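Long-range contacts in putative OmpA family lipoprotein (Burkholderia cenocepacia, PDB 5LKW), which binds the diaminopimelic acid of peptidoglycan through its OmpA-like domain and, as part of the Tol-Pal system, probably aids outer-membrane invagination at cell division and membrane integrity: residues A[17-22]-A[113-118]; A[25-30]-A[73-78]; A[34-39]-A[81-86]; A[53-58]-A[93-98]. All coordinates share one frame; numbering follows the deposited sequence.

In the fold
The four contacts build one OmpA-like domain around a mixed sheet with strand order 17-19, 115-120, 50-55, 90-96. Interactions 1 and 4 lie in that sheet, their centres about 9 Å apart, and both touch diaminopimelic acid: Phe22 and Arg114 come from interaction 1, Thr56 and Asp57 from interaction 4. Interaction 2 sets the loop after strand 17-19 on helix 62-82 and meets interaction 1 through the salt bridge of Asp21 OD1 with Lys28 NZ, 3.0 Å long. Interaction 3 ties the end of the same helix to helix 32-44, its centre about 22 Å from that of interaction 4, on the opposite side of the chain's centre and away from the ligand.

Interaction 1: residues A[17-22]-A[113-118]; sequences SIYFDF and NRRADL. With API (2,6-diaminopimelic acid), chain C.
Ile18 and Ala116 form the hydrogen-bonded pair of an antiparallel ladder that joins edge strand 17-19 to strand 115-120 in the OmpA-like sheet. Their backbones exchange two bonds, Ile18 N to Ala116 O and Ala116 N to Ile18 O, both 2.8 Å. Beyond the strand, Phe20 N reaches Arg114 O from above the carbonyl plane.

On their apolar face, small Ala116 leaves room for a ring: its CB meets CE2 at the edge of Phe20, 3.8 Å away. Ile18 CD1 also touches Leu118 CD1 at a slant. On the other face the Arg115 chain lies beside Tyr19, its CG over one ring face in a CH-pi contact, 3.9 Å from the centroid.

There Arg115 grips Asp117 side-on with NE and NH2, one nitrogen to each carboxylate oxygen, and its NH1 goes to Gln112 O; Ser17 OG donates to Asp117 OD1 (2.7 Å), which thus serves two donors.

In the diaminopimelic acid pocket, Arg114 bends at chi3 (-64°), its NE donating to Phe20 O and its NH1 salt-bridged to Asp57. A water accepts from Arg114 NH2 and donates to Asp21 OD1, which is also salt-bridged to Lys28, and Arg114 CD lies 3.1 Å from ligand OXT.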
# COMPACT_ATOMS: atom_id res chain seq x y z
N SER A 17 -3.86 1.49 4.50
CA SER A 17 -4.15 0.68 3.34
C SER A 17 -4.68 1.58 2.20
O SER A 17 -5.47 2.50 2.47
CB SER A 17 -5.20 -0.36 3.72
OG SER A 17 -4.69 -1.37 4.60
N ILE A 18 -4.27 1.30 0.96
CA ILE A 18 -4.77 1.93 -0.26
C ILE A 18 -5.47 0.80 -1.02
O ILE A 18 -4.89 -0.23 -1.24
CB ILE A 18 -3.62 2.54 -1.15
CG1 ILE A 18 -2.94 3.71 -0.47
CG2 ILE A 18 -4.15 3.03 -2.48
CD1 ILE A 18 -2.18 3.35 0.77
N TYR A 19 -6.71 1.01 -1.43
CA TYR A 19 -7.46 0.04 -2.24
C TYR A 19 -7.59 0.40 -3.71
O TYR A 19 -7.55 1.59 -4.10
CB TYR A 19 -8.86 -0.05 -1.66
CG TYR A 19 -8.83 -0.61 -0.25
CD1 TYR A 19 -9.01 -2.02 -0.01
CD2 TYR A 19 -8.60 0.24 0.83
CE1 TYR A 19 -9.07 -2.53 1.29
CE2 TYR A 19 -8.65 -0.26 2.17
CZ TYR A 19 -8.89 -1.64 2.39
OH TYR A 19 -8.90 -2.08 3.72
N PHE A 20 -7.72 -0.64 -4.54
CA PHE A 20 -7.65 -0.51 -5.97
C PHE A 20 -8.89 -1.12 -6.67
O PHE A 20 -9.50 -2.09 -6.19
CB PHE A 20 -6.36 -1.21 -6.52
CG PHE A 20 -5.08 -0.57 -6.05
CD1 PHE A 20 -4.42 0.42 -6.82
CD2 PHE A 20 -4.51 -0.96 -4.82
CE1 PHE A 20 -3.17 1.03 -6.33
CE2 PHE A 20 -3.36 -0.42 -4.35
CZ PHE A 20 -2.69 0.63 -5.08
N ASP A 21 -9.22 -0.59 -7.84
CA ASP A 21 -10.23 -1.20 -8.69
C ASP A 21 -9.73 -2.51 -9.32
O ASP A 21 -8.53 -2.81 -9.35
CB ASP A 21 -10.64 -0.24 -9.79
CG ASP A 21 -11.49 0.86 -9.27
OD1 ASP A 21 -11.88 0.79 -8.07
OD2 ASP A 21 -11.75 1.77 -10.05
N PHE A 22 -10.68 -3.26 -9.86
CA PHE A 22 -10.41 -4.54 -10.43
C PHE A 22 -9.35 -4.35 -11.50
O PHE A 22 -9.49 -3.50 -12.38
CB PHE A 22 -11.74 -5.06 -10.99
CG PHE A 22 -11.64 -5.84 -12.25
CD1 PHE A 22 -11.56 -7.24 -12.21
CD2 PHE A 22 -11.73 -5.19 -13.50
CE1 PHE A 22 -11.51 -7.99 -13.42
CE2 PHE A 22 -11.67 -5.91 -14.69
CZ PHE A 22 -11.55 -7.31 -14.65
N ASN A 113 -9.04 -7.28 -0.74
CA ASN A 113 -7.75 -7.85 -1.00
C ASN A 113 -6.97 -7.15 -2.08
O ASN A 113 -5.79 -7.50 -2.23
CB ASN A 113 -7.77 -9.39 -1.27
CG ASN A 113 -8.38 -10.19 -0.09
OD1 ASN A 113 -8.31 -9.79 1.08
ND2 ASN A 113 -9.02 -11.31 -0.43
N ARG A 114 -7.61 -6.24 -2.85
CA ARG A 114 -6.95 -5.44 -3.93
C ARG A 114 -6.44 -4.21 -3.24
O ARG A 114 -7.13 -3.21 -3.17
CB ARG A 114 -7.97 -5.02 -4.97
CG ARG A 114 -8.55 -6.20 -5.81
CD ARG A 114 -9.30 -5.64 -7.04
NE ARG A 114 -10.48 -4.82 -6.73
CZ ARG A 114 -11.69 -5.31 -6.42
NH1 ARG A 114 -11.88 -6.64 -6.40
NH2 ARG A 114 -12.74 -4.45 -6.20
N ARG A 115 -5.28 -4.34 -2.61
CA ARG A 115 -4.89 -3.49 -1.50
C ARG A 115 -3.39 -3.39 -1.41
O ARG A 115 -2.67 -4.37 -1.70
CB ARG A 115 -5.40 -4.08 -0.17
CG ARG A 115 -5.46 -3.10 1.04
CD ARG A 115 -5.97 -3.83 2.38
NE ARG A 115 -4.92 -4.76 2.76
CZ ARG A 115 -4.89 -6.07 2.52
NH1 ARG A 115 -5.92 -6.72 1.95
NH2 ARG A 115 -3.77 -6.73 2.83
N ALA A 116 -2.92 -2.22 -0.97
CA ALA A 116 -1.49 -2.04 -0.65
C ALA A 116 -1.38 -1.49 0.73
O ALA A 116 -2.08 -0.51 1.04
CB ALA A 116 -0.79 -1.03 -1.68
N ASP A 117 -0.52 -2.12 1.56
CA ASP A 117 -0.31 -1.70 2.94
C ASP A 117 1.07 -1.08 3.15
O ASP A 117 2.10 -1.64 2.70
CB ASP A 117 -0.43 -2.88 3.94
CG ASP A 117 -1.74 -3.65 3.83
OD1 ASP A 117 -2.82 -3.02 3.69
OD2 ASP A 117 -1.67 -4.91 3.92
N LEU A 118 1.07 -0.02 3.97
CA LEU A 118 2.28 0.63 4.45
C LEU A 118 2.63 -0.09 5.71
O LEU A 118 1.90 0.01 6.70
CB LEU A 118 2.00 2.13 4.72
CG LEU A 118 1.88 3.15 3.55
CD1 LEU A 118 0.73 2.92 2.71
CD2 LEU A 118 1.69 4.56 4.08
C API C . -7.07 -7.83 -9.02
CA API C . -7.19 -8.98 -9.99
C3 API C . -8.53 -9.19 -10.70
C4 API C . -8.41 -10.41 -11.63
C5 API C . -8.88 -10.17 -13.08
C6 API C . -8.58 -11.33 -14.05
O API C . -6.59 -8.12 -7.94
OXT API C . -7.40 -6.64 -9.25
N API C . -6.93 -10.18 -9.20
O HOH W 1 -12.83 -1.73 -6.51

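Interaction 2: residues A[25-30]-A[73-78]; sequences YSVKDE and AEAVRR
Tyr25 and Val27 rest on Ala75 in a small, mainly apolar contact between the loop that follows strand 17-19 and the middle of helix 62-82. Only 162 Å² is buried, and the nearest backbones, at Val27 and Ala75, are 6.5 Å apart between CA atoms. Such closeness suits an alanine on the helix: its short CB is met by Tyr25 O at 3.2 Å and by Val27 CG2 at 3.8 Å.

Val27 does its touching with one branch. CG1 is anti to the backbone N (chi1 175°), and CG2, beside that nitrogen, is the methyl that faces the helix; it also lies 4.3 Å from Val76 CG2. In the OmpA-like fold this helix crosses over between the parallel strands 50-55 and 90-96. Val76 also packs on Ile52 of the sheet, and both valines touch Phe20, so the branched residues fill the space between loop, helix and sheet.

Toward the exposed Arg78 the contact turns polar. The guanidinium lies with one face over Ala75 CA, and the Tyr25 ring presents its edge to NH2, 4.5 Å from CD1. A water in the guanidinium plane donates to Tyr25 O at 3.0 Å and accepts a weak bond from Arg78 NH2.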
# COMPACT_ATOMS: atom_id res chain seq x y z
N TYR A 25 -3.83 -0.77 -10.96
CA TYR A 25 -2.88 -0.20 -10.03
C TYR A 25 -2.89 1.31 -9.94
O TYR A 25 -1.91 1.85 -9.46
CB TYR A 25 -1.46 -0.74 -10.24
CG TYR A 25 -0.93 -0.54 -11.64
CD1 TYR A 25 -0.20 0.59 -11.98
CD2 TYR A 25 -1.16 -1.50 -12.62
CE1 TYR A 25 0.28 0.79 -13.29
CE2 TYR A 25 -0.69 -1.32 -13.91
CZ TYR A 25 0.04 -0.18 -14.25
OH TYR A 25 0.52 -0.03 -15.54
N SER A 26 -3.98 1.99 -10.37
CA SER A 26 -4.08 3.45 -10.18
C SER A 26 -4.37 3.80 -8.74
O SER A 26 -5.38 3.33 -8.18
CB SER A 26 -5.22 4.08 -10.98
OG SER A 26 -5.20 3.58 -12.31
N VAL A 27 -3.58 4.71 -8.21
CA VAL A 27 -3.83 5.27 -6.88
C VAL A 27 -4.77 6.41 -7.10
O VAL A 27 -4.38 7.43 -7.63
CB VAL A 27 -2.54 5.76 -6.16
CG1 VAL A 27 -2.86 6.45 -4.85
CG2 VAL A 27 -1.65 4.61 -5.93
N LYS A 28 -6.04 6.21 -6.74
CA LYS A 28 -7.07 7.24 -6.97
C LYS A 28 -6.77 8.57 -6.21
O LYS A 28 -6.12 8.57 -5.14
CB LYS A 28 -8.43 6.70 -6.59
CG LYS A 28 -8.96 5.59 -7.50
CD LYS A 28 -10.28 5.14 -6.93
CE LYS A 28 -10.44 3.60 -6.91
NZ LYS A 28 -11.74 3.20 -6.23
N ASP A 29 -7.29 9.67 -6.77
CA ASP A 29 -7.10 11.03 -6.29
C ASP A 29 -7.43 11.18 -4.81
O ASP A 29 -6.73 11.93 -4.11
CB ASP A 29 -7.98 12.01 -7.10
CG ASP A 29 -7.34 12.48 -8.40
OD1 ASP A 29 -6.11 12.26 -8.59
OD2 ASP A 29 -8.07 13.07 -9.23
N GLU A 30 -8.46 10.45 -4.35
CA GLU A 30 -8.91 10.50 -2.95
C GLU A 30 -7.76 10.17 -2.00
O GLU A 30 -7.79 10.55 -0.87
CB GLU A 30 -10.08 9.53 -2.66
CG GLU A 30 -9.68 8.06 -2.90
CD GLU A 30 -10.88 7.13 -2.91
OE1 GLU A 30 -11.68 7.18 -3.86
OE2 GLU A 30 -11.01 6.36 -1.96
N ALA A 73 2.27 -1.82 -5.32
CA ALA A 73 3.18 -1.32 -4.27
C ALA A 73 4.01 -0.12 -4.83
O ALA A 73 4.30 0.87 -4.09
CB ALA A 73 4.05 -2.46 -3.71
N GLU A 74 4.29 -0.17 -6.12
CA GLU A 74 5.15 0.78 -6.84
C GLU A 74 4.42 2.07 -7.08
O GLU A 74 4.98 3.16 -6.85
CB GLU A 74 5.72 0.19 -8.14
CG GLU A 74 6.82 -0.87 -7.87
CD GLU A 74 7.40 -1.53 -9.13
OE1 GLU A 74 6.79 -1.45 -10.24
OE2 GLU A 74 8.47 -2.18 -8.97
N ALA A 75 3.14 1.95 -7.50
CA ALA A 75 2.21 3.07 -7.53
C ALA A 75 2.16 3.89 -6.21
O ALA A 75 2.16 5.12 -6.24
CB ALA A 75 0.81 2.59 -7.98
N VAL A 76 2.15 3.23 -5.04
CA VAL A 76 2.13 3.92 -3.74
C VAL A 76 3.52 4.56 -3.43
O VAL A 76 3.61 5.72 -3.01
CB VAL A 76 1.73 2.94 -2.61
CG1 VAL A 76 1.89 3.59 -1.23
CG2 VAL A 76 0.27 2.35 -2.83
N ARG A 77 4.57 3.79 -3.61
CA ARG A 77 5.98 4.27 -3.46
C ARG A 77 6.20 5.50 -4.34
O ARG A 77 6.63 6.54 -3.86
CB ARG A 77 6.99 3.14 -3.79
CG ARG A 77 8.50 3.56 -3.62
CD ARG A 77 9.46 2.62 -4.33
NE ARG A 77 9.21 2.76 -5.77
CZ ARG A 77 9.51 1.87 -6.71
NH1 ARG A 77 10.12 0.72 -6.42
NH2 ARG A 77 9.18 2.15 -7.97
N ARG A 78 5.80 5.40 -5.61
CA ARG A 78 5.92 6.49 -6.56
C ARG A 78 5.19 7.75 -6.10
O ARG A 78 5.74 8.87 -6.17
CB ARG A 78 5.40 6.02 -7.92
CG ARG A 78 4.96 7.14 -8.84
CD ARG A 78 4.89 6.67 -10.30
NE ARG A 78 3.62 6.00 -10.56
CZ ARG A 78 3.46 4.68 -10.71
NH1 ARG A 78 4.50 3.84 -10.64
NH2 ARG A 78 2.24 4.21 -10.94
O HOH W 2 -0.49 4.08 -10.91

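Interaction 3: residues A[34-39]-A[81-86]; sequences LMQQHA and ALLGVN
Ala39 of helix 32-44 packs against Leu83 and Val85, where helix 62-82 finishes in a Schellman motif and the chain turns off toward strand 90-96 of the OmpA-like fold. The tight part centres on this alanine, whose single methyl lets the helix come close: Ala39 CB is 3.7 Å from Leu83 CB and 3.8 Å from Val85 CG2. With CG1 of Val85 anti to its own backbone N (chi1 177°), CG2 is the branch left beside that nitrogen, and it also lies 3.6 Å from Ala39 CA. Val85 is buried and also touches Met80, a suitable place for a compact hydrocarbon side chain.

Gly84 makes the turn possible. It is the C-prime residue of the motif, with positive phi (91°), a conformation glycine adopts readily because at these backbone angles a CB would press against the carbonyl O of Leu83. Gly84 N bonds to Ala81 O and Val85 N to Met80 O, so the helix ends there, with Leu83 and Val85 both directed at helix 32-44.

The looser side lies around Gln36, which is exposed. Its side chain crosses that of Leu83 at about a right angle, with CG 3.9 Å from Leu83 CD1 and NE2 near CD2. Inward from Gln36, Leu83 CD1 rests on the backbone and CB of Met35, coming within 3.6 Å of Met35 O.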
# COMPACT_ATOMS: atom_id res chain seq x y z
N LEU A 34 -3.80 11.30 2.27
CA LEU A 34 -3.15 10.20 2.97
C LEU A 34 -1.67 10.01 2.58
O LEU A 34 -0.80 9.84 3.46
CB LEU A 34 -3.97 8.91 2.80
CG LEU A 34 -3.50 7.63 3.51
CD1 LEU A 34 -3.49 7.85 5.05
CD2 LEU A 34 -4.43 6.46 3.10
N MET A 35 -1.37 10.09 1.28
CA MET A 35 0.01 10.01 0.79
C MET A 35 0.86 11.18 1.39
O MET A 35 2.04 11.01 1.75
CB MET A 35 0.06 10.10 -0.76
CG MET A 35 -0.51 8.89 -1.62
SD MET A 35 0.28 7.32 -1.24
CE MET A 35 -0.61 6.86 0.28
N GLN A 36 0.23 12.36 1.48
CA GLN A 36 0.85 13.57 2.00
C GLN A 36 1.15 13.43 3.48
O GLN A 36 2.25 13.79 3.94
CB GLN A 36 -0.05 14.77 1.70
CG GLN A 36 -0.26 14.86 0.19
CD GLN A 36 -0.84 16.15 -0.32
OE1 GLN A 36 -2.08 16.30 -0.40
NE2 GLN A 36 0.04 17.07 -0.77
N GLN A 37 0.19 12.89 4.22
CA GLN A 37 0.42 12.64 5.61
C GLN A 37 1.58 11.69 5.82
O GLN A 37 2.54 12.02 6.55
CB GLN A 37 -0.85 12.14 6.30
CG GLN A 37 -1.62 13.27 6.98
CD GLN A 37 -3.10 13.29 6.62
OE1 GLN A 37 -3.58 12.50 5.80
NE2 GLN A 37 -3.84 14.22 7.25
N HIS A 38 1.52 10.53 5.18
CA HIS A 38 2.63 9.59 5.31
C HIS A 38 3.98 10.15 4.86
O HIS A 38 4.96 9.95 5.57
CB HIS A 38 2.31 8.21 4.74
CG HIS A 38 1.42 7.41 5.63
ND1 HIS A 38 0.04 7.45 5.55
CD2 HIS A 38 1.71 6.60 6.68
CE1 HIS A 38 -0.48 6.67 6.47
NE2 HIS A 38 0.51 6.15 7.18
N ALA A 39 3.99 10.83 3.70
CA ALA A 39 5.19 11.48 3.16
C ALA A 39 5.82 12.46 4.17
O ALA A 39 7.03 12.45 4.36
CB ALA A 39 4.88 12.20 1.86
N ALA A 81 7.32 8.99 -3.35
CA ALA A 81 8.54 9.49 -4.04
C ALA A 81 8.38 10.89 -4.55
O ALA A 81 9.18 11.78 -4.24
CB ALA A 81 8.92 8.58 -5.20
N LEU A 82 7.31 11.08 -5.31
CA LEU A 82 6.91 12.37 -5.84
C LEU A 82 6.72 13.43 -4.79
O LEU A 82 6.96 14.61 -5.07
CB LEU A 82 5.62 12.24 -6.66
CG LEU A 82 6.02 11.89 -8.08
CD1 LEU A 82 4.80 11.49 -8.91
CD2 LEU A 82 6.77 13.11 -8.69
N LEU A 83 6.30 13.03 -3.59
CA LEU A 83 6.18 13.99 -2.49
C LEU A 83 7.50 14.21 -1.75
O LEU A 83 7.53 14.86 -0.73
CB LEU A 83 5.05 13.64 -1.53
CG LEU A 83 3.66 13.59 -2.19
CD1 LEU A 83 2.69 12.82 -1.34
CD2 LEU A 83 3.09 15.00 -2.52
N GLY A 84 8.58 13.66 -2.28
CA GLY A 84 9.93 13.88 -1.71
C GLY A 84 10.46 12.93 -0.65
O GLY A 84 11.48 13.24 0.00
N VAL A 85 9.80 11.78 -0.46
CA VAL A 85 10.35 10.75 0.43
C VAL A 85 11.57 10.13 -0.26
O VAL A 85 11.55 9.91 -1.45
CB VAL A 85 9.30 9.62 0.79
CG1 VAL A 85 9.96 8.56 1.64
CG2 VAL A 85 8.09 10.19 1.52
N ASN A 86 12.64 9.88 0.50
CA ASN A 86 13.81 9.15 -0.02
C ASN A 86 13.47 7.72 -0.33
O ASN A 86 12.93 7.02 0.52
CB ASN A 86 14.91 9.05 1.03
CG ASN A 86 15.43 10.38 1.46
OD1 ASN A 86 16.15 11.03 0.72
ND2 ASN A 86 15.06 10.81 2.68

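Interaction 4: residues A[53-58]-A[93-98]; sequences QGNTDE and VSLGKE. With API (2,6-diaminopimelic acid), chain C.
Gly54 bridges Val93 and Leu95 in a parallel ladder between strands 50-55 and 90-96, which run 26° apart: Gly54 N donates to Val93 O (2.9 Å, nearly straight at 172°) and Gly54 O accepts from Leu95 N. Farther on, Thr56 N reaches Gly96 O from well above the carbonyl plane.

On the face of Gln53 and Val93, the side chains lie side by side, Gln53 CG 4.0 Å from Val93 CG2. Leu95 then crosses Gln53 obliquely and runs beside Asn55, whose OD1 lies 3.6 Å from Leu95 CB. On the other face Ser94 OG accepts from Gly96 N in an ST turn and bonds to Leu66 O, a use suited to a short hydroxyl side chain.

Leu95 to Glu98 make a type II' turn, in which Gly96 takes the positive phi (52°) that glycine readily accepts. The turn brings Lys97 over the loop, its CG set between its own backbone N and carbonyl carbon; CB meets Thr56 OG1, and NZ donates to Glu58 O at 2.7 Å and also bonds to Gly60 O. A long lysine suits this bridging place.

Asp57 faces the ligand. Its N donates to diaminopimelic acid O (2.9 Å), and its OD1 accepts from the ligand N (2.9 Å), while OD2 is also paired with Arg59, which probably helps hold the carboxylate in position. Thr56 CB lies 3.3 Å from the same ligand O. These are the two parallel strands of a beta-alpha-beta crossover through helix 62-82, with the diaminopimelic acid site of the OmpA-like domain following strand 50-55.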
# COMPACT_ATOMS: atom_id res chain seq x y z
N GLN A 53 3.56 -3.25 0.76
CA GLN A 53 3.14 -4.59 0.29
C GLN A 53 1.85 -4.50 -0.56
O GLN A 53 0.78 -4.11 -0.05
CB GLN A 53 2.82 -5.49 1.47
CG GLN A 53 3.87 -5.61 2.56
CD GLN A 53 3.54 -6.74 3.51
OE1 GLN A 53 2.49 -6.73 4.15
NE2 GLN A 53 4.43 -7.72 3.59
N GLY A 54 1.97 -4.86 -1.84
CA GLY A 54 0.86 -5.01 -2.78
C GLY A 54 0.24 -6.41 -2.74
O GLY A 54 0.95 -7.41 -2.71
N ASN A 55 -1.08 -6.43 -2.74
CA ASN A 55 -1.92 -7.64 -2.62
C ASN A 55 -2.95 -7.53 -3.77
O ASN A 55 -3.20 -6.44 -4.31
CB ASN A 55 -2.63 -7.73 -1.25
CG ASN A 55 -1.64 -7.80 -0.05
OD1 ASN A 55 -1.29 -8.88 0.38
ND2 ASN A 55 -1.18 -6.64 0.45
N THR A 56 -3.55 -8.66 -4.16
CA THR A 56 -4.50 -8.67 -5.24
C THR A 56 -5.68 -9.56 -4.75
O THR A 56 -5.56 -10.30 -3.77
CB THR A 56 -3.89 -9.31 -6.54
OG1 THR A 56 -3.75 -10.74 -6.34
CG2 THR A 56 -2.55 -8.70 -6.92
N ASP A 57 -6.82 -9.51 -5.41
CA ASP A 57 -7.77 -10.62 -5.13
C ASP A 57 -7.35 -11.94 -5.88
O ASP A 57 -6.33 -11.96 -6.56
CB ASP A 57 -9.25 -10.23 -5.33
CG ASP A 57 -9.58 -9.92 -6.79
OD1 ASP A 57 -9.33 -10.79 -7.65
OD2 ASP A 57 -10.10 -8.81 -7.10
N GLU A 58 -8.07 -13.05 -5.66
CA GLU A 58 -7.56 -14.40 -6.02
C GLU A 58 -7.76 -14.72 -7.52
O GLU A 58 -7.25 -15.76 -8.06
CB GLU A 58 -8.23 -15.45 -5.13
CG GLU A 58 -9.80 -15.51 -5.41
CD GLU A 58 -10.61 -16.22 -4.31
OE1 GLU A 58 -11.84 -16.01 -4.28
OE2 GLU A 58 -10.05 -17.00 -3.51
N VAL A 93 7.19 -4.22 -2.27
CA VAL A 93 7.12 -5.67 -2.55
C VAL A 93 5.70 -6.16 -2.89
O VAL A 93 4.70 -5.48 -2.60
CB VAL A 93 7.66 -6.49 -1.38
CG1 VAL A 93 9.13 -6.21 -1.19
CG2 VAL A 93 6.83 -6.20 -0.08
N SER A 94 5.61 -7.35 -3.47
CA SER A 94 4.31 -7.98 -3.79
C SER A 94 4.09 -9.32 -3.06
O SER A 94 4.95 -10.20 -3.14
CB SER A 94 4.23 -8.31 -5.27
OG SER A 94 2.88 -8.73 -5.61
N LEU A 95 2.92 -9.45 -2.42
CA LEU A 95 2.34 -10.74 -1.99
C LEU A 95 1.34 -11.39 -2.97
O LEU A 95 0.79 -12.48 -2.70
CB LEU A 95 1.71 -10.58 -0.61
CG LEU A 95 2.63 -9.91 0.42
CD1 LEU A 95 1.96 -9.69 1.70
CD2 LEU A 95 3.95 -10.64 0.65
N GLY A 96 1.12 -10.77 -4.11
CA GLY A 96 0.22 -11.31 -5.07
C GLY A 96 -1.12 -11.63 -4.43
O GLY A 96 -1.70 -10.81 -3.66
N LYS A 97 -1.60 -12.84 -4.71
CA LYS A 97 -2.85 -13.31 -4.07
C LYS A 97 -2.67 -14.18 -2.83
O LYS A 97 -3.62 -14.76 -2.36
CB LYS A 97 -3.71 -14.05 -5.09
CG LYS A 97 -3.20 -15.38 -5.48
CD LYS A 97 -3.84 -15.70 -6.84
CE LYS A 97 -4.05 -17.14 -6.98
NZ LYS A 97 -4.97 -17.18 -8.15
N GLU A 98 -1.44 -14.26 -2.31
CA GLU A 98 -1.03 -15.29 -1.33
C GLU A 98 -1.47 -15.04 0.11
O GLU A 98 -1.72 -16.02 0.83
CB GLU A 98 0.49 -15.49 -1.37
CG GLU A 98 1.00 -16.13 -2.67
CD GLU A 98 2.53 -15.91 -2.94
OE1 GLU A 98 3.29 -15.52 -2.00
OE2 GLU A 98 2.96 -16.13 -4.11
C API C . -7.07 -7.83 -9.02
CA API C . -7.19 -8.98 -9.99
C3 API C . -8.53 -9.19 -10.70
C4 API C . -8.41 -10.41 -11.63
C5 API C . -8.88 -10.17 -13.08
C6 API C . -8.58 -11.33 -14.05
O API C . -6.59 -8.12 -7.94
OXT API C . -7.40 -6.64 -9.25
N API C . -6.93 -10.18 -9.20
O HOH W 3 -1.90 -11.25 -0.95
O HOH W 4 -6.37 -13.24 -2.53